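Local coordinates for protein predicted acetamidase/formamidase (Thermoanaerobacter tengcongensis, PDB 3TKK) that probably hydrolyses carbon-nitrogen bonds of small linear amides such as formamide or acetamide, and binds zinc and calcium ions, at residues E226-I231 with L289-L294; D247-F252 with T265-T270; K254-S259 with E295-R300. All blocks are in the same frame, centred on the assembly; numbering follows the deposited sequence.

Contact 1: E226-I231 with L289-L294; sequences EVTATI and LPNWIL
The carboxamide of Asn291 lies with one face nearly parallel to the peptide group joining Glu226 and Val227; its CG sits 3.4 Å from Glu226 O. At one end of that flat group, OD1 takes a very short hydrogen bond from Thr228 OG1, 2.5 Å, with the hydroxyl tilted 30° out of the carboxamide plane. The same OD1 presses against the backbone, 2.9 Å from Val227 C. At the other end ND2 donates to Thr224 O, so the rotation of the amide is held at both ends, by Thr228 OG1 and Thr224 O. Asn291 CG is anti to its own carbonyl carbon (chi1 -64°), which sets it close to Glu226 O, and the Thr228 and Asn291 side chains meet at about a right angle.

The backbones pair as antiparallel strands, and strand 283-290 passes directly into helix 291-296. Thr228 and Leu289 form a hydrogen-bonded pair, Thr228 N to Leu289 O at 2.9 Å and Leu289 N to Thr228 O at 3.0 Å. Val227 and Pro290 follow as a non-hydrogen-bonded pair with diverging side chains. Pro290 is then the N-cap of the helix, and Asn291 N, in the first turn, gives Glu226 O a nearly straight bond of 2.8 Å (176° at the hydrogen). The loop before strand 227-234 thus takes up a backbone N-H at the helix start.

Thr228 and Leu289 share a face of the sheet. From it Leu289 packs on Met248 and Phe252 of helix 237-255, and Leu294 packs on Phe252 too. Strand 221-223 flanks strand 227-234 on its other edge, while Trp292 and Ile293 meet Leu128 of the second subunit.

Contact 2: D247-F252 with T265-T270; sequences DMAELF and TLFSIT
This is a buried helix-to-helix contact made by apolar side chains, in which Phe267 of helix 260-270 reaches across to Met248, Ala249 and Phe252 of helix 237-255. Both helices lie beside strand 283-290 of the large mixed sheet, and Met248, Phe252 and Phe267 all pack on its Leu289. The axes of the two short segments stay 11.6 Å apart and their directions differ by 125°, so the space between them is bridged by long side chains.

Phe267 carries most of this. Its CG is anti to the carbonyl carbon (chi1 -81°), and the ring beyond it is aimed edge first at the other helix. One part of that edge meets the face of Phe252 in a T-shaped pair: the planes stand at 90° and the centroids are 5.3 Å apart. Phe267 CE1 hangs over the Phe252 face, offset toward the rim, and Phe267 CZ is 3.8 Å from Phe252 CD1. Next along the rim, Phe267 CE2 comes 3.5 Å from Ala249 N, and Ala249 CB is 4.0 Å from the same CE2. Met248 CG, anti to its backbone N, approaches the ring obliquely and comes within 3.4 Å of Phe267 CZ; beyond CG the chain bends away. Further along, Leu266 CD2 touches Phe252 CE2 at 4.0 Å, the two side chains crossing at about a right angle.

No hydrogen bond joins the segments, while Ser268, on the same helix, is bonded to the second subunit. Cohesion here probably rests on shape fit and dispersion, and the T-shaped pair may add a directional term, the slightly positive ring hydrogens of Phe267 facing the electron-rich face of Phe252.

Contact 3: K254-S259 with E295-R300; sequences KHTDLS and ESYGIR. With CA (calcium ion), chain E.
Thr256 meets both Tyr297 and Ile299 with a single methyl. Its CG2 is anti to the carbonyl carbon, which brings it to 3.5 Å from Tyr297 CB and 3.8 Å from Ile299 CD1. That rotamer (chi1 81°) leaves OG1 between the backbone N and the carbonyl carbon, where it accepts from Leu258 N at 3.1 Å and is also hydrogen-bonded to Phe252 O. Ile299 answers with an extended chain, chi2 -170°, that carries CD1 out to the methyl. Leu258 CG rests 3.7 Å from Tyr297 CE2, the two side chains crossing at about a right angle.

Each backbone has its own turn. Thr256 to Leu258 is an ST turn following helix 237-255, while Gly298, at positive phi, is the C-prime residue of the Schellman motif that ends helix 291-296, with Gly298 N bonded to Glu295 O. Between the turns a water lies 2.6 Å from His255 O and also reaches Tyr297 O; with further acceptors nearby, it may not serve both at all times.

The backbone O of Thr256 binds a calcium ion at 2.2 Å, together with Lys253 O and two waters, one of which donates to Leu258 O. The Tyr297 ring also makes a cation-pi contact with Lys125 of the second subunit, and Arg300 NH1 forms a salt bridge with Glu295 OE1.

Along the chain the segments come in the order 226-231, 247-252, 254-259, 265-270, 289-294, 295-300. Contact 2 therefore falls wholly between the two halves of contact 1, while contact 3 alternates with both. Centres of contacts 1 and 2, and of 2 and 3, are about 10 Å apart, those of 1 and 3 about 12 Å. Helix 237-255 serves contacts 2 and 3, helix 291-296 serves 1 and 3, and Leu294 O to Ile299 N probably hydrogen-bonds contact 1 to contact 3. Together they pack the helices and the C-terminal turn against strands 227-234 and 283-290, forming one corner that also touches the second subunit, away from the zinc site.

Contact 1: E226-I231 with L289-L294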
loop_
_atom_site.group_PDB
_atom_site.type_symbol
_atom_site.label_atom_id
_atom_site.label_comp_id
_atom_site.label_asym_id
_atom_site.label_seq_id
_atom_site.Cartn_x
_atom_site.Cartn_y
_atom_site.Cartn_z
ATOM N N GLU A 226 -1.527 7.367 14.740
ATOM C CA GLU A 226 -0.221 6.725 14.465
ATOM C C GLU A 226 0.612 7.286 13.295
ATOM O O GLU A 226 1.818 7.425 13.431
ATOM C CB GLU A 226 -0.450 5.207 14.400
ATOM C CG GLU A 226 -1.246 4.661 15.698
ATOM C CD GLU A 226 -0.523 4.878 17.027
ATOM O OE1 GLU A 226 0.726 4.883 17.002
ATOM O OE2 GLU A 226 -1.158 4.982 18.159
ATOM N N VAL A 227 -0.036 7.770 12.220
ATOM C CA VAL A 227 0.686 8.119 11.011
ATOM C C VAL A 227 0.038 9.347 10.445
ATOM O O VAL A 227 -1.142 9.753 10.844
ATOM C CB VAL A 227 0.564 7.005 9.940
ATOM C CG1 VAL A 227 1.237 5.701 10.434
ATOM C CG2 VAL A 227 -0.904 6.792 9.612
ATOM N N THR A 228 0.807 9.946 9.538
ATOM C CA THR A 228 0.392 11.138 8.872
ATOM C C THR A 228 0.664 10.857 7.426
ATOM O O THR A 228 1.777 10.430 7.088
ATOM C CB THR A 228 1.254 12.402 9.313
ATOM O OG1 THR A 228 0.862 12.749 10.639
ATOM C CG2 THR A 228 0.811 13.658 8.462
ATOM N N ALA A 229 -0.320 11.008 6.534
ATOM C CA ALA A 229 -0.016 10.526 5.176
ATOM C C ALA A 229 -0.497 11.551 4.194
ATOM O O ALA A 229 -1.611 12.005 4.389
ATOM C CB ALA A 229 -0.853 9.248 4.926
ATOM N N THR A 230 0.272 11.877 3.138
ATOM C CA THR A 230 -0.213 12.842 2.192
ATOM C C THR A 230 -1.037 11.985 1.318
ATOM O O THR A 230 -0.705 10.745 1.222
ATOM C CB THR A 230 1.007 13.440 1.401
ATOM O OG1 THR A 230 1.962 12.365 1.123
ATOM C CG2 THR A 230 1.830 14.477 2.332
ATOM N N ILE A 231 -2.063 12.569 0.627
ATOM C CA ILE A 231 -2.945 11.768 -0.289
ATOM C C ILE A 231 -2.875 12.444 -1.670
ATOM O O ILE A 231 -2.810 13.700 -1.708
ATOM C CB ILE A 231 -4.380 11.940 0.152
ATOM C CG1 ILE A 231 -4.568 11.587 1.691
ATOM C CG2 ILE A 231 -5.377 11.057 -0.766
ATOM C CD1 ILE A 231 -4.350 10.221 1.934
ATOM N N LEU A 289 3.999 8.464 6.985
ATOM C CA LEU A 289 5.107 8.430 7.959
ATOM C C LEU A 289 4.555 8.299 9.390
ATOM O O LEU A 289 3.477 8.752 9.679
ATOM C CB LEU A 289 5.947 9.699 7.874
ATOM C CG LEU A 289 6.815 9.727 6.623
ATOM C CD1 LEU A 289 7.110 11.195 6.148
ATOM C CD2 LEU A 289 8.141 8.927 6.941
ATOM N N PRO A 290 5.291 7.657 10.264
ATOM C CA PRO A 290 4.927 7.632 11.661
ATOM C C PRO A 290 4.866 9.042 12.213
ATOM O O PRO A 290 5.759 9.816 12.027
ATOM C CB PRO A 290 6.099 6.854 12.335
ATOM C CG PRO A 290 6.684 6.037 11.267
ATOM C CD PRO A 290 6.584 7.007 10.014
ATOM N N ASN A 291 3.855 9.366 13.017
ATOM C CA ASN A 291 3.801 10.701 13.636
ATOM C C ASN A 291 5.035 11.092 14.441
ATOM O O ASN A 291 5.394 12.260 14.500
ATOM C CB ASN A 291 2.568 10.842 14.515
ATOM C CG ASN A 291 1.302 10.758 13.723
ATOM O OD1 ASN A 291 1.260 11.048 12.481
ATOM N ND2 ASN A 291 0.235 10.485 14.402
ATOM N N TRP A 292 5.720 10.155 15.087
ATOM C CA TRP A 292 6.784 10.656 15.999
ATOM C C TRP A 292 8.001 11.190 15.186
ATOM O O TRP A 292 8.803 12.017 15.646
ATOM C CB TRP A 292 7.205 9.577 16.996
ATOM C CG TRP A 292 7.872 8.414 16.353
ATOM C CD1 TRP A 292 7.277 7.359 15.740
ATOM C CD2 TRP A 292 9.295 8.184 16.270
ATOM N NE1 TRP A 292 8.242 6.521 15.217
ATOM C CE2 TRP A 292 9.483 6.988 15.581
ATOM C CE3 TRP A 292 10.424 8.889 16.723
ATOM C CZ2 TRP A 292 10.743 6.464 15.341
ATOM C CZ3 TRP A 292 11.676 8.365 16.489
ATOM C CH2 TRP A 292 11.825 7.175 15.772
ATOM N N ILE A 293 8.172 10.699 13.976
ATOM C CA ILE A 293 9.167 11.295 13.077
ATOM C C ILE A 293 8.827 12.748 12.742
ATOM O O ILE A 293 9.639 13.653 12.947
ATOM C CB ILE A 293 9.256 10.521 11.737
ATOM C CG1 ILE A 293 9.413 9.016 11.948
ATOM C CG2 ILE A 293 10.405 11.018 10.922
ATOM C CD1 ILE A 293 10.743 8.536 11.687
ATOM N N LEU A 294 7.618 13.033 12.270
ATOM C CA LEU A 294 7.304 14.423 12.025
ATOM C C LEU A 294 7.480 15.218 13.331
ATOM O O LEU A 294 7.987 16.364 13.379
ATOM C CB LEU A 294 5.839 14.599 11.609
ATOM C CG LEU A 294 5.179 14.025 10.377
ATOM C CD1 LEU A 294 4.880 15.144 9.437
ATOM C CD2 LEU A 294 5.953 12.918 9.695
#

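Contact 2: D247-F252 with T265-T270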
loop_
_atom_site.group_PDB
_atom_site.type_symbol
_atom_site.label_atom_id
_atom_site.label_comp_id
_atom_site.label_asym_id
_atom_site.label_seq_id
_atom_site.Cartn_x
_atom_site.Cartn_y
_atom_site.Cartn_z
ATOM N N ASP A 247 4.799 15.794 -2.193
ATOM C CA ASP A 247 4.097 16.753 -1.384
ATOM C C ASP A 247 4.659 16.546 0.036
ATOM O O ASP A 247 4.860 17.536 0.722
ATOM C CB ASP A 247 2.529 16.590 -1.373
ATOM C CG ASP A 247 1.864 17.016 -2.712
ATOM O OD1 ASP A 247 2.407 17.854 -3.519
ATOM O OD2 ASP A 247 0.777 16.485 -2.950
ATOM N N MET A 248 4.849 15.292 0.486
ATOM C CA MET A 248 5.524 15.054 1.725
ATOM C C MET A 248 6.968 15.580 1.773
ATOM O O MET A 248 7.403 16.034 2.881
ATOM C CB MET A 248 5.518 13.582 2.175
ATOM C CG MET A 248 5.920 13.434 3.639
ATOM S SD MET A 248 4.675 13.802 4.866
ATOM C CE MET A 248 3.785 12.191 4.988
ATOM N N ALA A 249 7.720 15.481 0.651
ATOM C CA ALA A 249 9.109 15.961 0.621
ATOM C C ALA A 249 9.128 17.523 0.776
ATOM O O ALA A 249 10.006 18.144 1.425
ATOM C CB ALA A 249 9.824 15.548 -0.690
ATOM N N GLU A 250 8.207 18.186 0.105
ATOM C CA GLU A 250 8.078 19.622 0.279
ATOM C C GLU A 250 7.696 20.026 1.748
ATOM O O GLU A 250 8.227 21.014 2.260
ATOM C CB GLU A 250 7.118 20.188 -0.803
ATOM C CG GLU A 250 6.845 21.660 -0.719
ATOM C CD GLU A 250 7.945 22.514 -1.353
ATOM O OE1 GLU A 250 8.980 21.945 -1.831
ATOM O OE2 GLU A 250 7.765 23.787 -1.389
ATOM N N LEU A 251 6.790 19.308 2.422
ATOM C CA LEU A 251 6.502 19.603 3.826
ATOM C C LEU A 251 7.793 19.534 4.581
ATOM O O LEU A 251 8.096 20.414 5.374
ATOM C CB LEU A 251 5.550 18.644 4.516
ATOM C CG LEU A 251 4.031 18.955 4.598
ATOM C CD1 LEU A 251 3.607 20.467 4.414
ATOM C CD2 LEU A 251 3.136 17.980 3.786
ATOM N N PHE A 252 8.563 18.481 4.388
ATOM C CA PHE A 252 9.885 18.356 5.097
ATOM C C PHE A 252 10.876 19.434 4.707
ATOM O O PHE A 252 11.598 20.006 5.549
ATOM C CB PHE A 252 10.515 16.942 4.947
ATOM C CG PHE A 252 10.009 15.957 5.984
ATOM C CD1 PHE A 252 8.698 15.502 5.973
ATOM C CD2 PHE A 252 10.844 15.549 6.996
ATOM C CE1 PHE A 252 8.217 14.657 7.000
ATOM C CE2 PHE A 252 10.393 14.679 7.990
ATOM C CZ PHE A 252 9.096 14.239 7.979
ATOM N N THR A 265 16.290 9.611 1.697
ATOM C CA THR A 265 16.731 8.339 2.301
ATOM C C THR A 265 15.917 8.007 3.556
ATOM O O THR A 265 15.652 6.802 3.867
ATOM C CB THR A 265 18.215 8.317 2.639
ATOM O OG1 THR A 265 18.540 9.406 3.500
ATOM C CG2 THR A 265 19.114 8.369 1.327
ATOM N N LEU A 266 15.534 9.029 4.287
ATOM C CA LEU A 266 14.607 8.876 5.431
ATOM C C LEU A 266 13.236 8.286 4.963
ATOM O O LEU A 266 12.717 7.317 5.572
ATOM C CB LEU A 266 14.308 10.241 6.090
ATOM C CG LEU A 266 13.295 10.189 7.283
ATOM C CD1 LEU A 266 13.814 9.377 8.369
ATOM C CD2 LEU A 266 12.967 11.590 7.863
ATOM N N PHE A 267 12.700 8.853 3.864
ATOM C CA PHE A 267 11.438 8.399 3.323
ATOM C C PHE A 267 11.567 6.948 2.811
ATOM O O PHE A 267 10.590 6.179 2.870
ATOM C CB PHE A 267 11.082 9.249 2.139
ATOM C CG PHE A 267 10.445 10.597 2.507
ATOM C CD1 PHE A 267 10.538 11.124 3.791
ATOM C CD2 PHE A 267 9.824 11.314 1.555
ATOM C CE1 PHE A 267 9.941 12.353 4.116
ATOM C CE2 PHE A 267 9.250 12.554 1.845
ATOM C CZ PHE A 267 9.307 13.071 3.158
ATOM N N SER A 268 12.725 6.638 2.248
ATOM C CA SER A 268 12.905 5.334 1.686
ATOM C C SER A 268 12.830 4.256 2.768
ATOM O O SER A 268 12.523 3.063 2.421
ATOM C CB SER A 268 14.285 5.202 1.009
ATOM O OG SER A 268 14.254 4.417 -0.204
ATOM N N ILE A 269 13.213 4.589 3.997
ATOM C CA ILE A 269 13.318 3.569 5.038
ATOM C C ILE A 269 12.246 3.570 6.108
ATOM O O ILE A 269 12.082 2.535 6.876
ATOM C CB ILE A 269 14.707 3.579 5.757
ATOM C CG1 ILE A 269 14.917 4.836 6.596
ATOM C CG2 ILE A 269 15.831 3.345 4.729
ATOM C CD1 ILE A 269 16.259 4.762 7.484
ATOM N N THR A 270 11.560 4.719 6.222
ATOM C CA THR A 270 10.571 4.822 7.211
ATOM C C THR A 270 9.239 5.329 6.746
ATOM O O THR A 270 8.274 5.341 7.526
ATOM C CB THR A 270 11.144 5.608 8.402
ATOM O OG1 THR A 270 10.387 5.259 9.574
ATOM C CG2 THR A 270 11.078 7.068 8.125
#

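Contact 3: K254-S259 with E295-R300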
loop_
_atom_site.group_PDB
_atom_site.type_symbol
_atom_site.label_atom_id
_atom_site.label_comp_id
_atom_site.label_asym_id
_atom_site.label_seq_id
_atom_site.Cartn_x
_atom_site.Cartn_y
_atom_site.Cartn_z
ATOM N N LYS A 254 10.305 22.450 3.697
ATOM C CA LYS A 254 9.888 23.795 4.126
ATOM C C LYS A 254 9.754 23.955 5.640
ATOM O O LYS A 254 9.618 25.093 6.110
ATOM C CB LYS A 254 8.625 24.253 3.395
ATOM C CG LYS A 254 8.798 24.149 1.842
ATOM C CD LYS A 254 7.927 25.182 1.094
ATOM C CE LYS A 254 8.720 26.400 0.630
ATOM N NZ LYS A 254 9.883 25.846 -0.133
ATOM N N HIS A 255 9.853 22.847 6.385
ATOM C CA HIS A 255 9.575 22.890 7.808
ATOM C C HIS A 255 10.717 22.219 8.552
ATOM O O HIS A 255 10.617 21.965 9.748
ATOM C CB HIS A 255 8.225 22.201 8.129
ATOM C CG HIS A 255 7.053 22.828 7.434
ATOM N ND1 HIS A 255 6.445 23.982 7.889
ATOM C CD2 HIS A 255 6.375 22.469 6.312
ATOM C CE1 HIS A 255 5.435 24.298 7.080
ATOM N NE2 HIS A 255 5.388 23.414 6.102
ATOM N N THR A 256 11.792 21.912 7.830
ATOM C CA THR A 256 13.007 21.377 8.436
ATOM C C THR A 256 14.278 21.847 7.698
ATOM O O THR A 256 14.196 22.422 6.654
ATOM C CB THR A 256 13.037 19.793 8.540
ATOM O OG1 THR A 256 13.429 19.180 7.300
ATOM C CG2 THR A 256 11.750 19.220 8.960
ATOM N N ASP A 257 15.450 21.514 8.227
ATOM C CA ASP A 257 16.690 21.800 7.550
ATOM C C ASP A 257 17.294 20.493 7.037
ATOM O O ASP A 257 18.503 20.391 6.743
ATOM C CB ASP A 257 17.637 22.537 8.499
ATOM C CG ASP A 257 18.117 21.659 9.667
ATOM O OD1 ASP A 257 17.709 20.458 9.750
ATOM O OD2 ASP A 257 18.886 22.174 10.516
ATOM N N LEU A 258 16.467 19.476 6.956
ATOM C CA LEU A 258 16.981 18.199 6.396
ATOM C C LEU A 258 17.284 18.443 4.912
ATOM O O LEU A 258 16.493 19.122 4.210
ATOM C CB LEU A 258 15.915 17.168 6.501
ATOM C CG LEU A 258 15.950 16.006 7.493
ATOM C CD1 LEU A 258 15.071 14.908 6.855
ATOM C CD2 LEU A 258 17.387 15.426 7.814
ATOM N N SER A 259 18.422 17.977 4.450
ATOM C CA SER A 259 18.729 18.072 3.029
ATOM C C SER A 259 17.789 17.168 2.222
ATOM O O SER A 259 17.077 16.350 2.786
ATOM C CB SER A 259 20.134 17.657 2.743
ATOM O OG SER A 259 20.279 16.227 2.756
ATOM N N GLU A 295 7.013 14.614 14.402
ATOM C CA GLU A 295 7.075 15.261 15.728
ATOM C C GLU A 295 8.521 15.628 16.058
ATOM O O GLU A 295 8.802 16.733 16.487
ATOM C CB GLU A 295 6.491 14.301 16.758
ATOM C CG GLU A 295 6.434 14.780 18.206
ATOM C CD GLU A 295 5.887 16.189 18.330
ATOM O OE1 GLU A 295 5.178 16.679 17.418
ATOM O OE2 GLU A 295 6.175 16.816 19.352
ATOM N N SER A 296 9.460 14.716 15.848
ATOM C CA SER A 296 10.831 15.076 16.184
ATOM C C SER A 296 11.245 16.343 15.478
ATOM O O SER A 296 11.951 17.156 16.075
ATOM C CB SER A 296 11.787 13.985 15.821
ATOM O OG SER A 296 11.556 12.872 16.655
ATOM N N TYR A 297 10.821 16.532 14.219
ATOM C CA TYR A 297 11.291 17.713 13.481
ATOM C C TYR A 297 10.337 18.818 13.631
ATOM O O TYR A 297 10.297 19.725 12.783
ATOM C CB TYR A 297 11.544 17.467 12.008
ATOM C CG TYR A 297 12.597 16.446 11.673
ATOM C CD1 TYR A 297 12.248 15.129 11.640
ATOM C CD2 TYR A 297 13.917 16.788 11.343
ATOM C CE1 TYR A 297 13.093 14.157 11.287
ATOM C CE2 TYR A 297 14.851 15.754 10.990
ATOM C CZ TYR A 297 14.393 14.435 10.983
ATOM O OH TYR A 297 15.109 13.283 10.629
ATOM N N GLY A 298 9.550 18.758 14.705
ATOM C CA GLY A 298 8.705 19.874 15.073
ATOM C C GLY A 298 7.675 20.197 14.003
ATOM O O GLY A 298 7.206 21.345 13.915
ATOM N N ILE A 299 7.323 19.183 13.189
ATOM C CA ILE A 299 6.289 19.345 12.159
ATOM C C ILE A 299 4.879 19.128 12.719
ATOM O O ILE A 299 4.466 17.986 12.962
ATOM C CB ILE A 299 6.549 18.415 10.926
ATOM C CG1 ILE A 299 7.941 18.664 10.353
ATOM C CG2 ILE A 299 5.554 18.702 9.841
ATOM C CD1 ILE A 299 8.165 17.991 9.032
ATOM N N ARG A 300 4.134 20.217 12.940
ATOM C CA ARG A 300 2.738 20.089 13.386
ATOM C C ARG A 300 1.833 21.102 12.713
ATOM O O ARG A 300 2.014 22.313 12.843
ATOM C CB ARG A 300 2.640 20.183 14.904
ATOM C CG ARG A 300 3.612 21.161 15.450
ATOM C CD ARG A 300 3.662 21.180 16.966
ATOM N NE ARG A 300 5.005 21.616 17.317
ATOM C CZ ARG A 300 5.943 20.815 17.807
ATOM N NH1 ARG A 300 5.673 19.545 18.071
ATOM N NH2 ARG A 300 7.146 21.290 18.049
HETATM CA CA CA E . 14.376 23.721 4.851
HETATM O O HOH W 1 9.070 22.410 11.848
HETATM O O HOH W 2 15.760 22.073 4.324
HETATM O O HOH W 3 15.335 24.253 3.125
#